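Local coordinates for protein SAP-like pentraxin (PDB 3FLT) that binds calcium ions and, through them, the phosphate of phosphoethanolamine, as a pentraxin of the horseshoe crab, at residues 12-17 / 153-158; 22-27 / 140-145; 47-52 / 61-66; 55-60 / 133-138. One frame throughout, in Å; residues are numbered along the deposited sequence.

Contact 1 (12-17 / 153-158); sequences PGTQNP and FEEQES. With CA (calcium ion), chain D; CA (calcium ion), chain E; OPE (phosphoric acid mono-(2-amino-ethyl) ester), chain F.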
loop_
_atom_site.group_PDB
_atom_site.type_symbol
_atom_site.label_atom_id
_atom_site.label_comp_id
_atom_site.label_asym_id
_atom_site.label_seq_id
_atom_site.Cartn_x
_atom_site.Cartn_y
_atom_site.Cartn_z
ATOM N N PRO A 12 38.060 8.393 -39.079
ATOM C CA PRO A 12 39.045 7.416 -39.552
ATOM C C PRO A 12 40.468 7.902 -39.720
ATOM O O PRO A 12 41.394 7.292 -39.199
ATOM C CB PRO A 12 38.457 6.943 -40.880
ATOM C CG PRO A 12 36.990 7.194 -40.728
ATOM C CD PRO A 12 36.983 8.538 -40.075
ATOM N N GLY A 13 40.642 8.987 -40.460
ATOM C CA GLY A 13 41.975 9.502 -40.702
ATOM C C GLY A 13 41.890 10.369 -41.933
ATOM O O GLY A 13 41.055 10.115 -42.809
ATOM N N THR A 14 42.746 11.382 -42.023
ATOM C CA THR A 14 42.691 12.297 -43.155
ATOM C C THR A 14 43.873 12.288 -44.106
ATOM O O THR A 14 45.030 12.275 -43.691
ATOM C CB THR A 14 42.486 13.742 -42.655
ATOM O OG1 THR A 14 41.170 13.872 -42.112
ATOM C CG2 THR A 14 42.666 14.743 -43.777
ATOM N N GLN A 15 43.568 12.300 -45.395
ATOM C CA GLN A 15 44.588 12.346 -46.425
ATOM C C GLN A 15 43.976 12.867 -47.709
ATOM O O GLN A 15 43.100 12.234 -48.298
ATOM C CB GLN A 15 45.224 10.975 -46.656
ATOM C CG GLN A 15 46.050 10.926 -47.928
ATOM C CD GLN A 15 47.093 9.833 -47.926
ATOM O OE1 GLN A 15 46.879 8.757 -47.386
ATOM N NE2 GLN A 15 48.231 10.106 -48.550
ATOM N N ASN A 16 44.439 14.043 -48.119
ATOM C CA ASN A 16 43.971 14.707 -49.331
ATOM C C ASN A 16 43.708 13.687 -50.439
ATOM O O ASN A 16 44.552 12.831 -50.707
ATOM C CB ASN A 16 45.033 15.700 -49.802
ATOM C CG ASN A 16 44.440 16.917 -50.473
ATOM O OD1 ASN A 16 43.484 16.819 -51.242
ATOM N ND2 ASN A 16 45.012 18.077 -50.192
ATOM N N PRO A 17 42.544 13.770 -51.112
ATOM C CA PRO A 17 41.444 14.730 -50.943
ATOM C C PRO A 17 40.315 14.292 -49.985
ATOM O O PRO A 17 39.250 14.914 -49.957
ATOM C CB PRO A 17 40.939 14.890 -52.369
ATOM C CG PRO A 17 41.002 13.465 -52.856
ATOM C CD PRO A 17 42.356 12.988 -52.351
ATOM N N PHE A 153 40.084 22.517 -45.874
ATOM C CA PHE A 153 40.716 21.703 -44.840
ATOM C C PHE A 153 42.169 21.352 -45.136
ATOM O O PHE A 153 42.559 21.206 -46.287
ATOM C CB PHE A 153 39.921 20.411 -44.630
ATOM C CG PHE A 153 38.441 20.626 -44.416
ATOM C CD1 PHE A 153 37.980 21.565 -43.488
ATOM C CD2 PHE A 153 37.505 19.865 -45.119
ATOM C CE1 PHE A 153 36.609 21.741 -43.261
ATOM C CE2 PHE A 153 36.136 20.031 -44.902
ATOM C CZ PHE A 153 35.686 20.973 -43.969
ATOM N N GLU A 154 42.961 21.225 -44.074
ATOM C CA GLU A 154 44.372 20.864 -44.167
ATOM C C GLU A 154 44.549 19.561 -43.383
ATOM O O GLU A 154 44.118 19.466 -42.240
ATOM C CB GLU A 154 45.237 21.965 -43.555
ATOM C CG GLU A 154 44.877 23.359 -44.039
ATOM C CD GLU A 154 46.001 24.357 -43.829
ATOM O OE1 GLU A 154 47.096 24.126 -44.380
ATOM O OE2 GLU A 154 45.798 25.366 -43.120
ATOM N N GLU A 155 45.184 18.563 -43.990
ATOM C CA GLU A 155 45.371 17.280 -43.323
ATOM C C GLU A 155 46.087 17.359 -41.991
ATOM O O GLU A 155 45.671 16.716 -41.026
ATOM C CB GLU A 155 46.179 16.304 -44.176
ATOM C CG GLU A 155 46.260 16.590 -45.642
ATOM C CD GLU A 155 47.390 15.810 -46.285
ATOM O OE1 GLU A 155 48.540 15.946 -45.815
ATOM O OE2 GLU A 155 47.134 15.067 -47.254
ATOM N N GLN A 156 47.176 18.116 -41.928
ATOM C CA GLN A 156 47.932 18.175 -40.687
ATOM C C GLN A 156 47.205 18.905 -39.578
ATOM O O GLN A 156 47.719 19.004 -38.462
ATOM C CB GLN A 156 49.339 18.770 -40.909
ATOM C CG GLN A 156 49.477 20.296 -40.979
ATOM C CD GLN A 156 48.752 20.931 -42.156
ATOM O OE1 GLN A 156 48.557 20.305 -43.207
ATOM N NE2 GLN A 156 48.363 22.192 -41.989
ATOM N N GLU A 157 46.002 19.395 -39.874
ATOM C CA GLU A 157 45.208 20.104 -38.870
ATOM C C GLU A 157 43.932 19.339 -38.518
ATOM O O GLU A 157 43.128 19.792 -37.704
ATOM C CB GLU A 157 44.841 21.508 -39.355
ATOM C CG GLU A 157 46.040 22.339 -39.780
ATOM C CD GLU A 157 45.712 23.811 -39.960
ATOM O OE1 GLU A 157 44.794 24.149 -40.730
ATOM O OE2 GLU A 157 46.384 24.644 -39.322
ATOM N N SER A 158 43.749 18.175 -39.127
ATOM C CA SER A 158 42.567 17.364 -38.865
ATOM C C SER A 158 42.704 16.647 -37.521
ATOM O O SER A 158 43.778 16.614 -36.932
ATOM C CB SER A 158 42.401 16.333 -39.973
ATOM O OG SER A 158 43.487 15.424 -39.940
HETATM CA CA CA D . 43.462 25.659 -41.798
HETATM CA CA CA E . 47.334 26.399 -41.739
HETATM C CA OPE F . 45.060 27.821 -38.306
HETATM C CB OPE F . 45.759 27.814 -36.936
HETATM O O1 OPE F . 44.980 27.275 -41.206
HETATM O O2 OPE F . 43.426 29.056 -40.318
HETATM O O3 OPE F . 45.432 29.836 -41.604
HETATM O O4 OPE F . 45.649 28.814 -39.180
HETATM N N OPE F . 46.544 26.544 -36.786
HETATM P P OPE F . 44.845 28.748 -40.575
#
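E155 reaches from the loop 153-158 across to T14 and N16. E155 CB lies against the methyl of T14, 3.9 Å from T14 CG2. CG then heads toward the backbone of N16, with E155 CG and N16 N 4.0 Å apart, and CD comes near the same nitrogen. Extended beyond CG (chi2 163°), the chain carries its tip to N16. There E155 OE2 accepts from N16 N at 3.0 Å, with an angle of 151° at the hydrogen. The lone pair used is the anti one, turned away from OE1. OE2 also lies against N16 CB. With alanine at this position, the N-H of N16 would probably lose its carboxylate acceptor. Nearby, S158 OG packs on T14 CB at 3.3 Å. S158 OG donates to E155 O at 2.8 Å, in the carbonyl plane, and E155 O also accepts from S158 N. T14 OG1 is hydrogen-bonded to Q144. On the far side of the short 3-10 turn 155-157, E154 OE2 and E157 OE1 bind one calcium ion, and E154 OE2 also binds a second. E157 OE2 accepts from the amine of phosphoethanolamine. The loop therefore belongs to the calcium-dependent ligand site of the pentraxin fold.

Contact 2 (22-27 / 140-145); sequences LRFMQT and VVIGQE. With CA (calcium ion), chain D; CA (calcium ion), chain C; OPE (phosphoric acid mono-(2-amino-ethyl) ester), chain F.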
loop_
_atom_site.group_PDB
_atom_site.type_symbol
_atom_site.label_atom_id
_atom_site.label_comp_id
_atom_site.label_asym_id
_atom_site.label_seq_id
_atom_site.Cartn_x
_atom_site.Cartn_y
_atom_site.Cartn_z
ATOM N N LEU A 22 32.175 16.579 -39.997
ATOM C CA LEU A 22 30.747 16.820 -39.780
ATOM C C LEU A 22 30.530 18.322 -39.948
ATOM O O LEU A 22 31.367 19.130 -39.534
ATOM C CB LEU A 22 30.323 16.434 -38.356
ATOM C CG LEU A 22 30.477 15.009 -37.808
ATOM C CD1 LEU A 22 29.721 14.924 -36.488
ATOM C CD2 LEU A 22 29.932 13.977 -38.791
ATOM N N ARG A 23 29.428 18.706 -40.576
ATOM C CA ARG A 23 29.120 20.127 -40.726
ATOM C C ARG A 23 27.700 20.324 -40.207
ATOM O O ARG A 23 26.764 19.720 -40.727
ATOM C CB ARG A 23 29.192 20.575 -42.186
ATOM C CG ARG A 23 29.167 22.095 -42.324
ATOM C CD ARG A 23 29.108 22.560 -43.768
ATOM N NE ARG A 23 27.809 22.287 -44.373
ATOM C CZ ARG A 23 27.616 21.432 -45.372
ATOM N NH1 ARG A 23 28.647 20.772 -45.878
ATOM N NH2 ARG A 23 26.394 21.228 -45.855
ATOM N N PHE A 24 27.537 21.150 -39.176
ATOM C CA PHE A 24 26.204 21.377 -38.631
ATOM C C PHE A 24 25.345 22.196 -39.580
ATOM O O PHE A 24 25.766 23.232 -40.071
ATOM C CB PHE A 24 26.293 22.022 -37.246
ATOM C CG PHE A 24 26.531 21.023 -36.139
ATOM C CD1 PHE A 24 27.823 20.655 -35.775
ATOM C CD2 PHE A 24 25.455 20.378 -35.521
ATOM C CE1 PHE A 24 28.043 19.652 -34.812
ATOM C CE2 PHE A 24 25.661 19.376 -34.559
ATOM C CZ PHE A 24 26.956 19.010 -34.206
ATOM N N MET A 25 24.144 21.692 -39.850
ATOM C CA MET A 25 23.187 22.311 -40.764
ATOM C C MET A 25 22.838 23.753 -40.474
ATOM O O MET A 25 22.734 24.571 -41.384
ATOM C CB MET A 25 21.887 21.512 -40.778
ATOM C CG MET A 25 21.995 20.158 -41.431
ATOM S SD MET A 25 22.462 20.323 -43.156
ATOM C CE MET A 25 20.857 20.657 -43.924
ATOM N N GLN A 26 22.634 24.059 -39.205
ATOM C CA GLN A 26 22.252 25.393 -38.789
ATOM C C GLN A 26 23.439 26.138 -38.178
ATOM O O GLN A 26 24.111 25.615 -37.295
ATOM C CB GLN A 26 21.081 25.237 -37.810
ATOM C CG GLN A 26 20.706 26.419 -36.962
ATOM C CD GLN A 26 19.319 26.254 -36.365
ATOM O OE1 GLN A 26 18.973 25.186 -35.862
ATOM N NE2 GLN A 26 18.520 27.310 -36.417
ATOM N N THR A 27 23.713 27.346 -38.664
ATOM C CA THR A 27 24.825 28.134 -38.145
ATOM C C THR A 27 24.520 28.619 -36.738
ATOM O O THR A 27 23.367 28.615 -36.314
ATOM C CB THR A 27 25.109 29.367 -39.022
ATOM O OG1 THR A 27 23.922 30.160 -39.136
ATOM C CG2 THR A 27 25.566 28.945 -40.399
ATOM N N VAL A 140 29.721 25.492 -38.090
ATOM C CA VAL A 140 30.480 24.570 -37.273
ATOM C C VAL A 140 30.873 23.281 -37.995
ATOM O O VAL A 140 30.037 22.594 -38.602
ATOM C CB VAL A 140 29.695 24.223 -35.992
ATOM C CG1 VAL A 140 30.357 23.068 -35.257
ATOM C CG2 VAL A 140 29.634 25.454 -35.088
ATOM N N VAL A 141 32.163 22.967 -37.924
ATOM C CA VAL A 141 32.689 21.753 -38.520
ATOM C C VAL A 141 33.419 20.971 -37.438
ATOM O O VAL A 141 34.129 21.554 -36.624
ATOM C CB VAL A 141 33.664 22.066 -39.662
ATOM C CG1 VAL A 141 34.414 20.807 -40.064
ATOM C CG2 VAL A 141 32.895 22.608 -40.854
ATOM N N ILE A 142 33.227 19.654 -37.421
ATOM C CA ILE A 142 33.881 18.794 -36.431
ATOM C C ILE A 142 34.887 17.883 -37.132
ATOM O O ILE A 142 34.567 17.258 -38.143
ATOM C CB ILE A 142 32.847 17.893 -35.662
ATOM C CG1 ILE A 142 31.795 18.764 -34.964
ATOM C CG2 ILE A 142 33.571 17.022 -34.629
ATOM C CD1 ILE A 142 32.366 19.734 -33.944
ATOM N N GLY A 143 36.105 17.825 -36.602
ATOM C CA GLY A 143 37.116 16.966 -37.182
ATOM C C GLY A 143 38.075 17.603 -38.170
ATOM O O GLY A 143 39.111 17.014 -38.478
ATOM N N GLN A 144 37.745 18.793 -38.666
ATOM C CA GLN A 144 38.590 19.492 -39.637
ATOM C C GLN A 144 38.628 20.973 -39.307
ATOM O O GLN A 144 37.714 21.482 -38.677
ATOM C CB GLN A 144 38.031 19.319 -41.044
ATOM C CG GLN A 144 38.026 17.903 -41.571
ATOM C CD GLN A 144 39.414 17.325 -41.711
ATOM O OE1 GLN A 144 40.380 18.040 -41.994
ATOM N NE2 GLN A 144 39.524 16.017 -41.532
ATOM N N GLU A 145 39.680 21.664 -39.737
ATOM C CA GLU A 145 39.826 23.104 -39.472
ATOM C C GLU A 145 39.507 23.904 -40.738
ATOM O O GLU A 145 40.211 23.806 -41.745
ATOM C CB GLU A 145 41.254 23.401 -39.001
ATOM C CG GLU A 145 41.424 24.678 -38.195
ATOM C CD GLU A 145 41.247 25.944 -39.019
ATOM O OE1 GLU A 145 41.934 26.079 -40.054
ATOM O OE2 GLU A 145 40.430 26.813 -38.623
HETATM CA CA CA D . 43.462 25.659 -41.798
HETATM CA CA CA C . 41.087 28.329 -40.525
HETATM C CA OPE F . 45.060 27.821 -38.306
HETATM C CB OPE F . 45.759 27.814 -36.936
HETATM O O1 OPE F . 44.980 27.275 -41.206
HETATM O O2 OPE F . 43.426 29.056 -40.318
HETATM O O3 OPE F . 45.432 29.836 -41.604
HETATM O O4 OPE F . 45.649 28.814 -39.180
HETATM N N OPE F . 46.544 26.544 -36.786
HETATM P P OPE F . 44.845 28.748 -40.575
#
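L22 O is held by two neighbouring residues of strand 139-142. The N-H of I142 gives it a hydrogen bond, with I142 N and L22 O 2.9 Å apart, and the donor is tilted 21° from the carbonyl plane. The CA-H of V141 makes a weaker contact with the same oxygen. L22 N returns a bond to I142 O, which completes an antiparallel hydrogen-bonded pair. F24 N donates to V140 O at 2.9 Å. Between these bonds R23 and V141 form a non-hydrogen-bonded pair, and their side chains cross, with R23 CG 4.0 Å from V141 CG2. L22 and I142 share the other face of the sheet, where L22 CB and I142 CB meet at 4.0 Å. F24 CG stands anti to its carbonyl carbon (chi1 -83°), which lays the ring beside V140, with F24 CD1 3.5 Å from V140 CG1. I142 CG1 comes to the ring edge, near its plane, 3.9 Å from F24 CE1. Replacing F24 by alanine would probably leave a gap beside V140 CG1 and I142 CG1. Beyond the strand, E145 OE1 bridges two calcium ions. E145 OE2 binds the calcium ion also held by D59 and N60, 2.5 Å from that ion. A mainly apolar strand pair thus leads, through G143 and Q144, to a carboxylate whose charge is probably balanced by calcium.

Contact 3 (47-52 / 61-66); sequences TGYIFS and QFITSM. With OPE (phosphoric acid mono-(2-amino-ethyl) ester), chain F.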
loop_
_atom_site.group_PDB
_atom_site.type_symbol
_atom_site.label_atom_id
_atom_site.label_comp_id
_atom_site.label_asym_id
_atom_site.label_seq_id
_atom_site.Cartn_x
_atom_site.Cartn_y
_atom_site.Cartn_z
ATOM N N THR A 47 48.751 17.523 -32.774
ATOM C CA THR A 47 47.687 18.515 -32.770
ATOM C C THR A 47 46.593 18.261 -33.787
ATOM O O THR A 47 46.857 17.948 -34.944
ATOM C CB THR A 47 48.261 19.936 -33.017
ATOM O OG1 THR A 47 49.057 20.325 -31.895
ATOM C CG2 THR A 47 47.152 20.957 -33.194
ATOM N N GLY A 48 45.355 18.411 -33.338
ATOM C CA GLY A 48 44.211 18.233 -34.208
ATOM C C GLY A 48 43.112 19.177 -33.760
ATOM O O GLY A 48 42.960 19.440 -32.563
ATOM N N TYR A 49 42.359 19.713 -34.711
ATOM C CA TYR A 49 41.265 20.620 -34.380
ATOM C C TYR A 49 39.967 19.840 -34.334
ATOM O O TYR A 49 39.626 19.133 -35.284
ATOM C CB TYR A 49 41.171 21.764 -35.396
ATOM C CG TYR A 49 42.354 22.695 -35.312
ATOM C CD1 TYR A 49 43.468 22.524 -36.141
ATOM C CD2 TYR A 49 42.402 23.692 -34.340
ATOM C CE1 TYR A 49 44.602 23.321 -35.997
ATOM C CE2 TYR A 49 43.526 24.491 -34.188
ATOM C CZ TYR A 49 44.620 24.297 -35.016
ATOM O OH TYR A 49 45.737 25.067 -34.835
ATOM N N ILE A 50 39.250 19.970 -33.221
ATOM C CA ILE A 50 38.001 19.243 -33.027
ATOM C C ILE A 50 36.769 20.040 -33.424
ATOM O O ILE A 50 36.011 19.609 -34.300
ATOM C CB ILE A 50 37.865 18.793 -31.564
ATOM C CG1 ILE A 50 39.105 17.977 -31.173
ATOM C CG2 ILE A 50 36.584 17.979 -31.383
ATOM C CD1 ILE A 50 39.195 17.617 -29.700
ATOM N N PHE A 51 36.586 21.196 -32.781
ATOM C CA PHE A 51 35.451 22.094 -33.027
ATOM C C PHE A 51 35.948 23.352 -33.743
ATOM O O PHE A 51 36.762 24.112 -33.205
ATOM C CB PHE A 51 34.806 22.476 -31.691
ATOM C CG PHE A 51 33.559 23.317 -31.813
ATOM C CD1 PHE A 51 32.302 22.742 -31.674
ATOM C CD2 PHE A 51 33.641 24.696 -32.005
ATOM C CE1 PHE A 51 31.146 23.525 -31.715
ATOM C CE2 PHE A 51 32.492 25.484 -32.047
ATOM C CZ PHE A 51 31.241 24.894 -31.899
ATOM N N SER A 52 35.450 23.570 -34.957
ATOM C CA SER A 52 35.844 24.719 -35.772
ATOM C C SER A 52 34.637 25.567 -36.152
ATOM O O SER A 52 33.664 25.062 -36.712
ATOM C CB SER A 52 36.541 24.233 -37.050
ATOM O OG SER A 52 36.643 25.262 -38.017
ATOM N N GLN A 61 36.967 31.948 -36.038
ATOM C CA GLN A 61 36.184 32.588 -34.990
ATOM C C GLN A 61 36.422 31.882 -33.660
ATOM O O GLN A 61 36.691 32.516 -32.634
ATOM C CB GLN A 61 34.689 32.530 -35.327
ATOM C CG GLN A 61 34.205 33.589 -36.308
ATOM C CD GLN A 61 33.976 34.947 -35.654
ATOM O OE1 GLN A 61 34.543 35.255 -34.600
ATOM N NE2 GLN A 61 33.151 35.773 -36.288
ATOM N N PHE A 62 36.326 30.557 -33.689
ATOM C CA PHE A 62 36.491 29.759 -32.483
ATOM C C PHE A 62 36.928 28.354 -32.889
ATOM O O PHE A 62 36.229 27.688 -33.648
ATOM C CB PHE A 62 35.150 29.733 -31.734
ATOM C CG PHE A 62 35.223 29.153 -30.348
ATOM C CD1 PHE A 62 35.227 27.772 -30.150
ATOM C CD2 PHE A 62 35.249 29.990 -29.232
ATOM C CE1 PHE A 62 35.251 27.238 -28.862
ATOM C CE2 PHE A 62 35.273 29.460 -27.939
ATOM C CZ PHE A 62 35.272 28.083 -27.757
ATOM N N ILE A 63 38.084 27.916 -32.390
ATOM C CA ILE A 63 38.617 26.594 -32.721
ATOM C C ILE A 63 39.237 25.887 -31.525
ATOM O O ILE A 63 40.136 26.417 -30.897
ATOM C CB ILE A 63 39.728 26.679 -33.782
ATOM C CG1 ILE A 63 39.689 28.041 -34.489
ATOM C CG2 ILE A 63 39.579 25.534 -34.773
ATOM C CD1 ILE A 63 40.854 28.275 -35.452
ATOM N N THR A 64 38.771 24.682 -31.213
ATOM C CA THR A 64 39.344 23.931 -30.098
ATOM C C THR A 64 40.297 22.887 -30.671
ATOM O O THR A 64 40.146 22.451 -31.813
ATOM C CB THR A 64 38.256 23.233 -29.231
ATOM O OG1 THR A 64 37.542 22.269 -30.015
ATOM C CG2 THR A 64 37.274 24.261 -28.682
ATOM N N SER A 65 41.292 22.507 -29.883
ATOM C CA SER A 65 42.266 21.528 -30.330
ATOM C C SER A 65 42.940 20.882 -29.140
ATOM O O SER A 65 42.763 21.305 -28.000
ATOM C CB SER A 65 43.323 22.198 -31.214
ATOM O OG SER A 65 44.013 23.230 -30.518
ATOM N N MET A 66 43.720 19.850 -29.420
ATOM C CA MET A 66 44.444 19.137 -28.384
ATOM C C MET A 66 45.662 18.451 -28.998
ATOM O O MET A 66 45.781 18.330 -30.223
ATOM C CB MET A 66 43.556 18.063 -27.750
ATOM C CG MET A 66 43.152 16.970 -28.736
ATOM S SD MET A 66 42.660 15.412 -27.983
ATOM C CE MET A 66 44.221 14.618 -27.788
HETATM C CA OPE F . 45.060 27.821 -38.306
HETATM C CB OPE F . 45.759 27.814 -36.936
HETATM O O1 OPE F . 44.980 27.275 -41.206
HETATM O O2 OPE F . 43.426 29.056 -40.318
HETATM O O3 OPE F . 45.432 29.836 -41.604
HETATM O O4 OPE F . 45.649 28.814 -39.180
HETATM N N OPE F . 46.544 26.544 -36.786
HETATM P P OPE F . 44.845 28.748 -40.575
#
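Backbone bonds pair G48 with M66 in both directions, with G48 N and M66 O 3.1 Å apart. Farther on, I50 N donates to T64 O from above the carbonyl plane, and T64 N donates to F51 O at 2.9 Å. The register slips by one between Y49 and S52. This is a beta bulge, with I50 and F51 both set against T64.

One side-chain bond serves the bulge. T64 OG1 sits between its own backbone N and carbonyl carbon (chi1 63°), which brings T64 OG1 to F51 N at 3.1 Å. The extra N-H of the bulge is thereby satisfied within the hairpin.

Apolar contacts lie on both faces. On the face of Y49, S52, I63 and S65, Y49 CD2 meets I63 CG2 at 3.4 Å and S65 CB at 3.6 Å. On the other face I50 CD1 touches M66 CG at 4.1 Å. The F51 and F62 side chains cross, with F51 CD2 3.9 Å from F62 CD1.

The ligand contact comes from Y49. Y49 OH accepts from N of phosphoethanolamine at 2.6 Å. N85 is also hydrogen-bonded to that hydroxyl, and Y87 to S65 OG. The hairpin thus packs I50, F51 and M66 on strands 33-42 and 161-169, and sets a tyrosine hydroxyl, with I63 beside its ring, at the ligand's amine end.

Contact 4 (55-60 / 133-138); sequences TSNQDN and QISAGG. With CA (calcium ion), chain C; OPE (phosphoric acid mono-(2-amino-ethyl) ester), chain F.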
loop_
_atom_site.group_PDB
_atom_site.type_symbol
_atom_site.label_atom_id
_atom_site.label_comp_id
_atom_site.label_asym_id
_atom_site.label_seq_id
_atom_site.Cartn_x
_atom_site.Cartn_y
_atom_site.Cartn_z
ATOM N N THR A 55 33.014 32.249 -39.965
ATOM C CA THR A 55 32.058 33.153 -40.592
ATOM C C THR A 55 32.773 33.649 -41.841
ATOM O O THR A 55 33.981 33.450 -41.984
ATOM C CB THR A 55 31.689 34.351 -39.684
ATOM O OG1 THR A 55 32.882 35.003 -39.230
ATOM C CG2 THR A 55 30.878 33.879 -38.481
ATOM N N SER A 56 32.036 34.278 -42.747
ATOM C CA SER A 56 32.609 34.776 -43.998
ATOM C C SER A 56 33.779 35.733 -43.810
ATOM O O SER A 56 34.738 35.728 -44.583
ATOM C CB SER A 56 31.520 35.457 -44.822
ATOM O OG SER A 56 30.742 36.315 -44.002
ATOM N N ASN A 57 33.702 36.550 -42.770
ATOM C CA ASN A 57 34.747 37.523 -42.498
ATOM C C ASN A 57 35.889 36.966 -41.641
ATOM O O ASN A 57 36.971 37.551 -41.594
ATOM C CB ASN A 57 34.129 38.740 -41.805
ATOM C CG ASN A 57 33.471 38.379 -40.478
ATOM O OD1 ASN A 57 32.523 37.582 -40.434
ATOM N ND2 ASN A 57 33.977 38.956 -39.387
ATOM N N GLN A 58 35.654 35.841 -40.968
ATOM C CA GLN A 58 36.660 35.245 -40.090
ATOM C C GLN A 58 36.508 33.731 -40.020
ATOM O O GLN A 58 35.566 33.229 -39.420
ATOM C CB GLN A 58 36.522 35.846 -38.687
ATOM C CG GLN A 58 37.409 35.223 -37.617
ATOM C CD GLN A 58 38.891 35.373 -37.909
ATOM O OE1 GLN A 58 39.449 34.657 -38.752
ATOM N NE2 GLN A 58 39.541 36.312 -37.215
ATOM N N ASP A 59 37.444 33.010 -40.625
ATOM C CA ASP A 59 37.400 31.553 -40.629
ATOM C C ASP A 59 37.879 30.955 -39.300
ATOM O O ASP A 59 37.663 29.774 -39.027
ATOM C CB ASP A 59 38.242 31.013 -41.800
ATOM C CG ASP A 59 39.702 31.447 -41.726
ATOM O OD1 ASP A 59 39.971 32.675 -41.724
ATOM O OD2 ASP A 59 40.583 30.558 -41.669
ATOM N N ASN A 60 38.529 31.769 -38.477
ATOM C CA ASN A 60 39.017 31.306 -37.186
ATOM C C ASN A 60 38.295 32.025 -36.046
ATOM O O ASN A 60 38.931 32.644 -35.192
ATOM C CB ASN A 60 40.525 31.548 -37.053
ATOM C CG ASN A 60 41.351 30.680 -37.986
ATOM O OD1 ASN A 60 40.841 30.141 -38.965
ATOM N ND2 ASN A 60 42.643 30.559 -37.694
ATOM N N GLN A 133 33.378 39.320 -29.827
ATOM C CA GLN A 133 32.058 38.732 -29.931
ATOM C C GLN A 133 32.015 38.017 -31.258
ATOM O O GLN A 133 32.255 38.622 -32.301
ATOM C CB GLN A 133 30.970 39.790 -29.941
ATOM C CG GLN A 133 30.738 40.499 -28.647
ATOM C CD GLN A 133 29.487 41.347 -28.733
ATOM O OE1 GLN A 133 28.411 40.838 -29.093
ATOM N NE2 GLN A 133 29.609 42.641 -28.417
ATOM N N ILE A 134 31.716 36.729 -31.226
ATOM C CA ILE A 134 31.632 35.980 -32.462
ATOM C C ILE A 134 30.413 36.486 -33.229
ATOM O O ILE A 134 29.309 36.551 -32.681
ATOM C CB ILE A 134 31.493 34.479 -32.178
ATOM C CG1 ILE A 134 32.722 33.988 -31.404
ATOM C CG2 ILE A 134 31.345 33.721 -33.479
ATOM C CD1 ILE A 134 32.707 32.519 -31.118
ATOM N N SER A 135 30.620 36.865 -34.487
ATOM C CA SER A 135 29.537 37.380 -35.324
ATOM C C SER A 135 28.517 36.296 -35.609
ATOM O O SER A 135 28.847 35.117 -35.684
ATOM C CB SER A 135 30.072 37.888 -36.663
ATOM O OG SER A 135 31.355 38.458 -36.514
ATOM N N ALA A 136 27.271 36.710 -35.782
ATOM C CA ALA A 136 26.193 35.789 -36.077
ATOM C C ALA A 136 26.482 34.995 -37.360
ATOM O O ALA A 136 27.170 35.487 -38.254
ATOM C CB ALA A 136 24.909 36.566 -36.233
ATOM N N GLY A 137 25.971 33.764 -37.428
ATOM C CA GLY A 137 26.146 32.945 -38.614
ATOM C C GLY A 137 27.344 32.024 -38.719
ATOM O O GLY A 137 27.695 31.591 -39.820
ATOM N N GLY A 138 27.973 31.709 -37.596
ATOM C CA GLY A 138 29.127 30.834 -37.640
ATOM C C GLY A 138 28.770 29.421 -38.064
ATOM O O GLY A 138 27.776 28.860 -37.616
HETATM CA CA CA C . 41.087 28.329 -40.525
HETATM C CA OPE F . 45.060 27.821 -38.306
HETATM C CB OPE F . 45.759 27.814 -36.936
HETATM O O1 OPE F . 44.980 27.275 -41.206
HETATM O O2 OPE F . 43.426 29.056 -40.318
HETATM O O3 OPE F . 45.432 29.836 -41.604
HETATM O O4 OPE F . 45.649 28.814 -39.180
HETATM N N OPE F . 46.544 26.544 -36.786
HETATM P P OPE F . 44.845 28.748 -40.575
#
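The turn joining strands 48-55 and 60-68 packs through T55 on the loop 133-138 that leads into strand 139-142. The T55 methyl does nearly all the touching. T55 CG2 stands anti to its carbonyl carbon and rests on G138 CA at 3.6 Å and on S135 O at 3.7 Å. At the edge, N57 ND2 approaches S135 OG to 3.9 Å. G137 and G138 form a G1 beta bulge opposite L28, and at G137's backbone angles a side chain would collide with the preceding carbonyl oxygen. The turn itself is closed by two backbone bonds, from T55 N to Q58 O and from Q58 N to T55 O. Q58 OE1 accepts from N60 N at 3.0 Å, with the donor 40° out of the amide plane, which probably helps to position the N60 backbone. Past the turn, D59 OD2 and N60 OD1 bind the same calcium ion, at 2.6 Å and 2.4 Å. N60 ND2 donates to phosphate oxygen O2 of phosphoethanolamine at 3.1 Å and also to Q79. One asparagine amide thus serves both metal and ligand. The chemistry is divided: a methyl meets backbone at the loop, while the polar groups of 55-60 hold the turn and the calcium site.

Contacts 2 and 3 are buried and lie in one antiparallel sheet, where strands 48-55 and 139-142 are neighbours. Backbone bonds from V141 to S52 and from G143 to I50 join the two. Main-chain bonds and apolar side chains hold both, though contact 3 has a bulge and contact 2 a regular register. Contact 1 is a surface meeting of loops, with one carboxylate-to-amide bond. Contact 4 is partly buried and rests on van der Waals packing. All four reach phosphoethanolamine: contacts 1 and 2 share one calcium ion, and contacts 2 and 4 another. The sheet thus gives the base, and the loops bring most metal ligands.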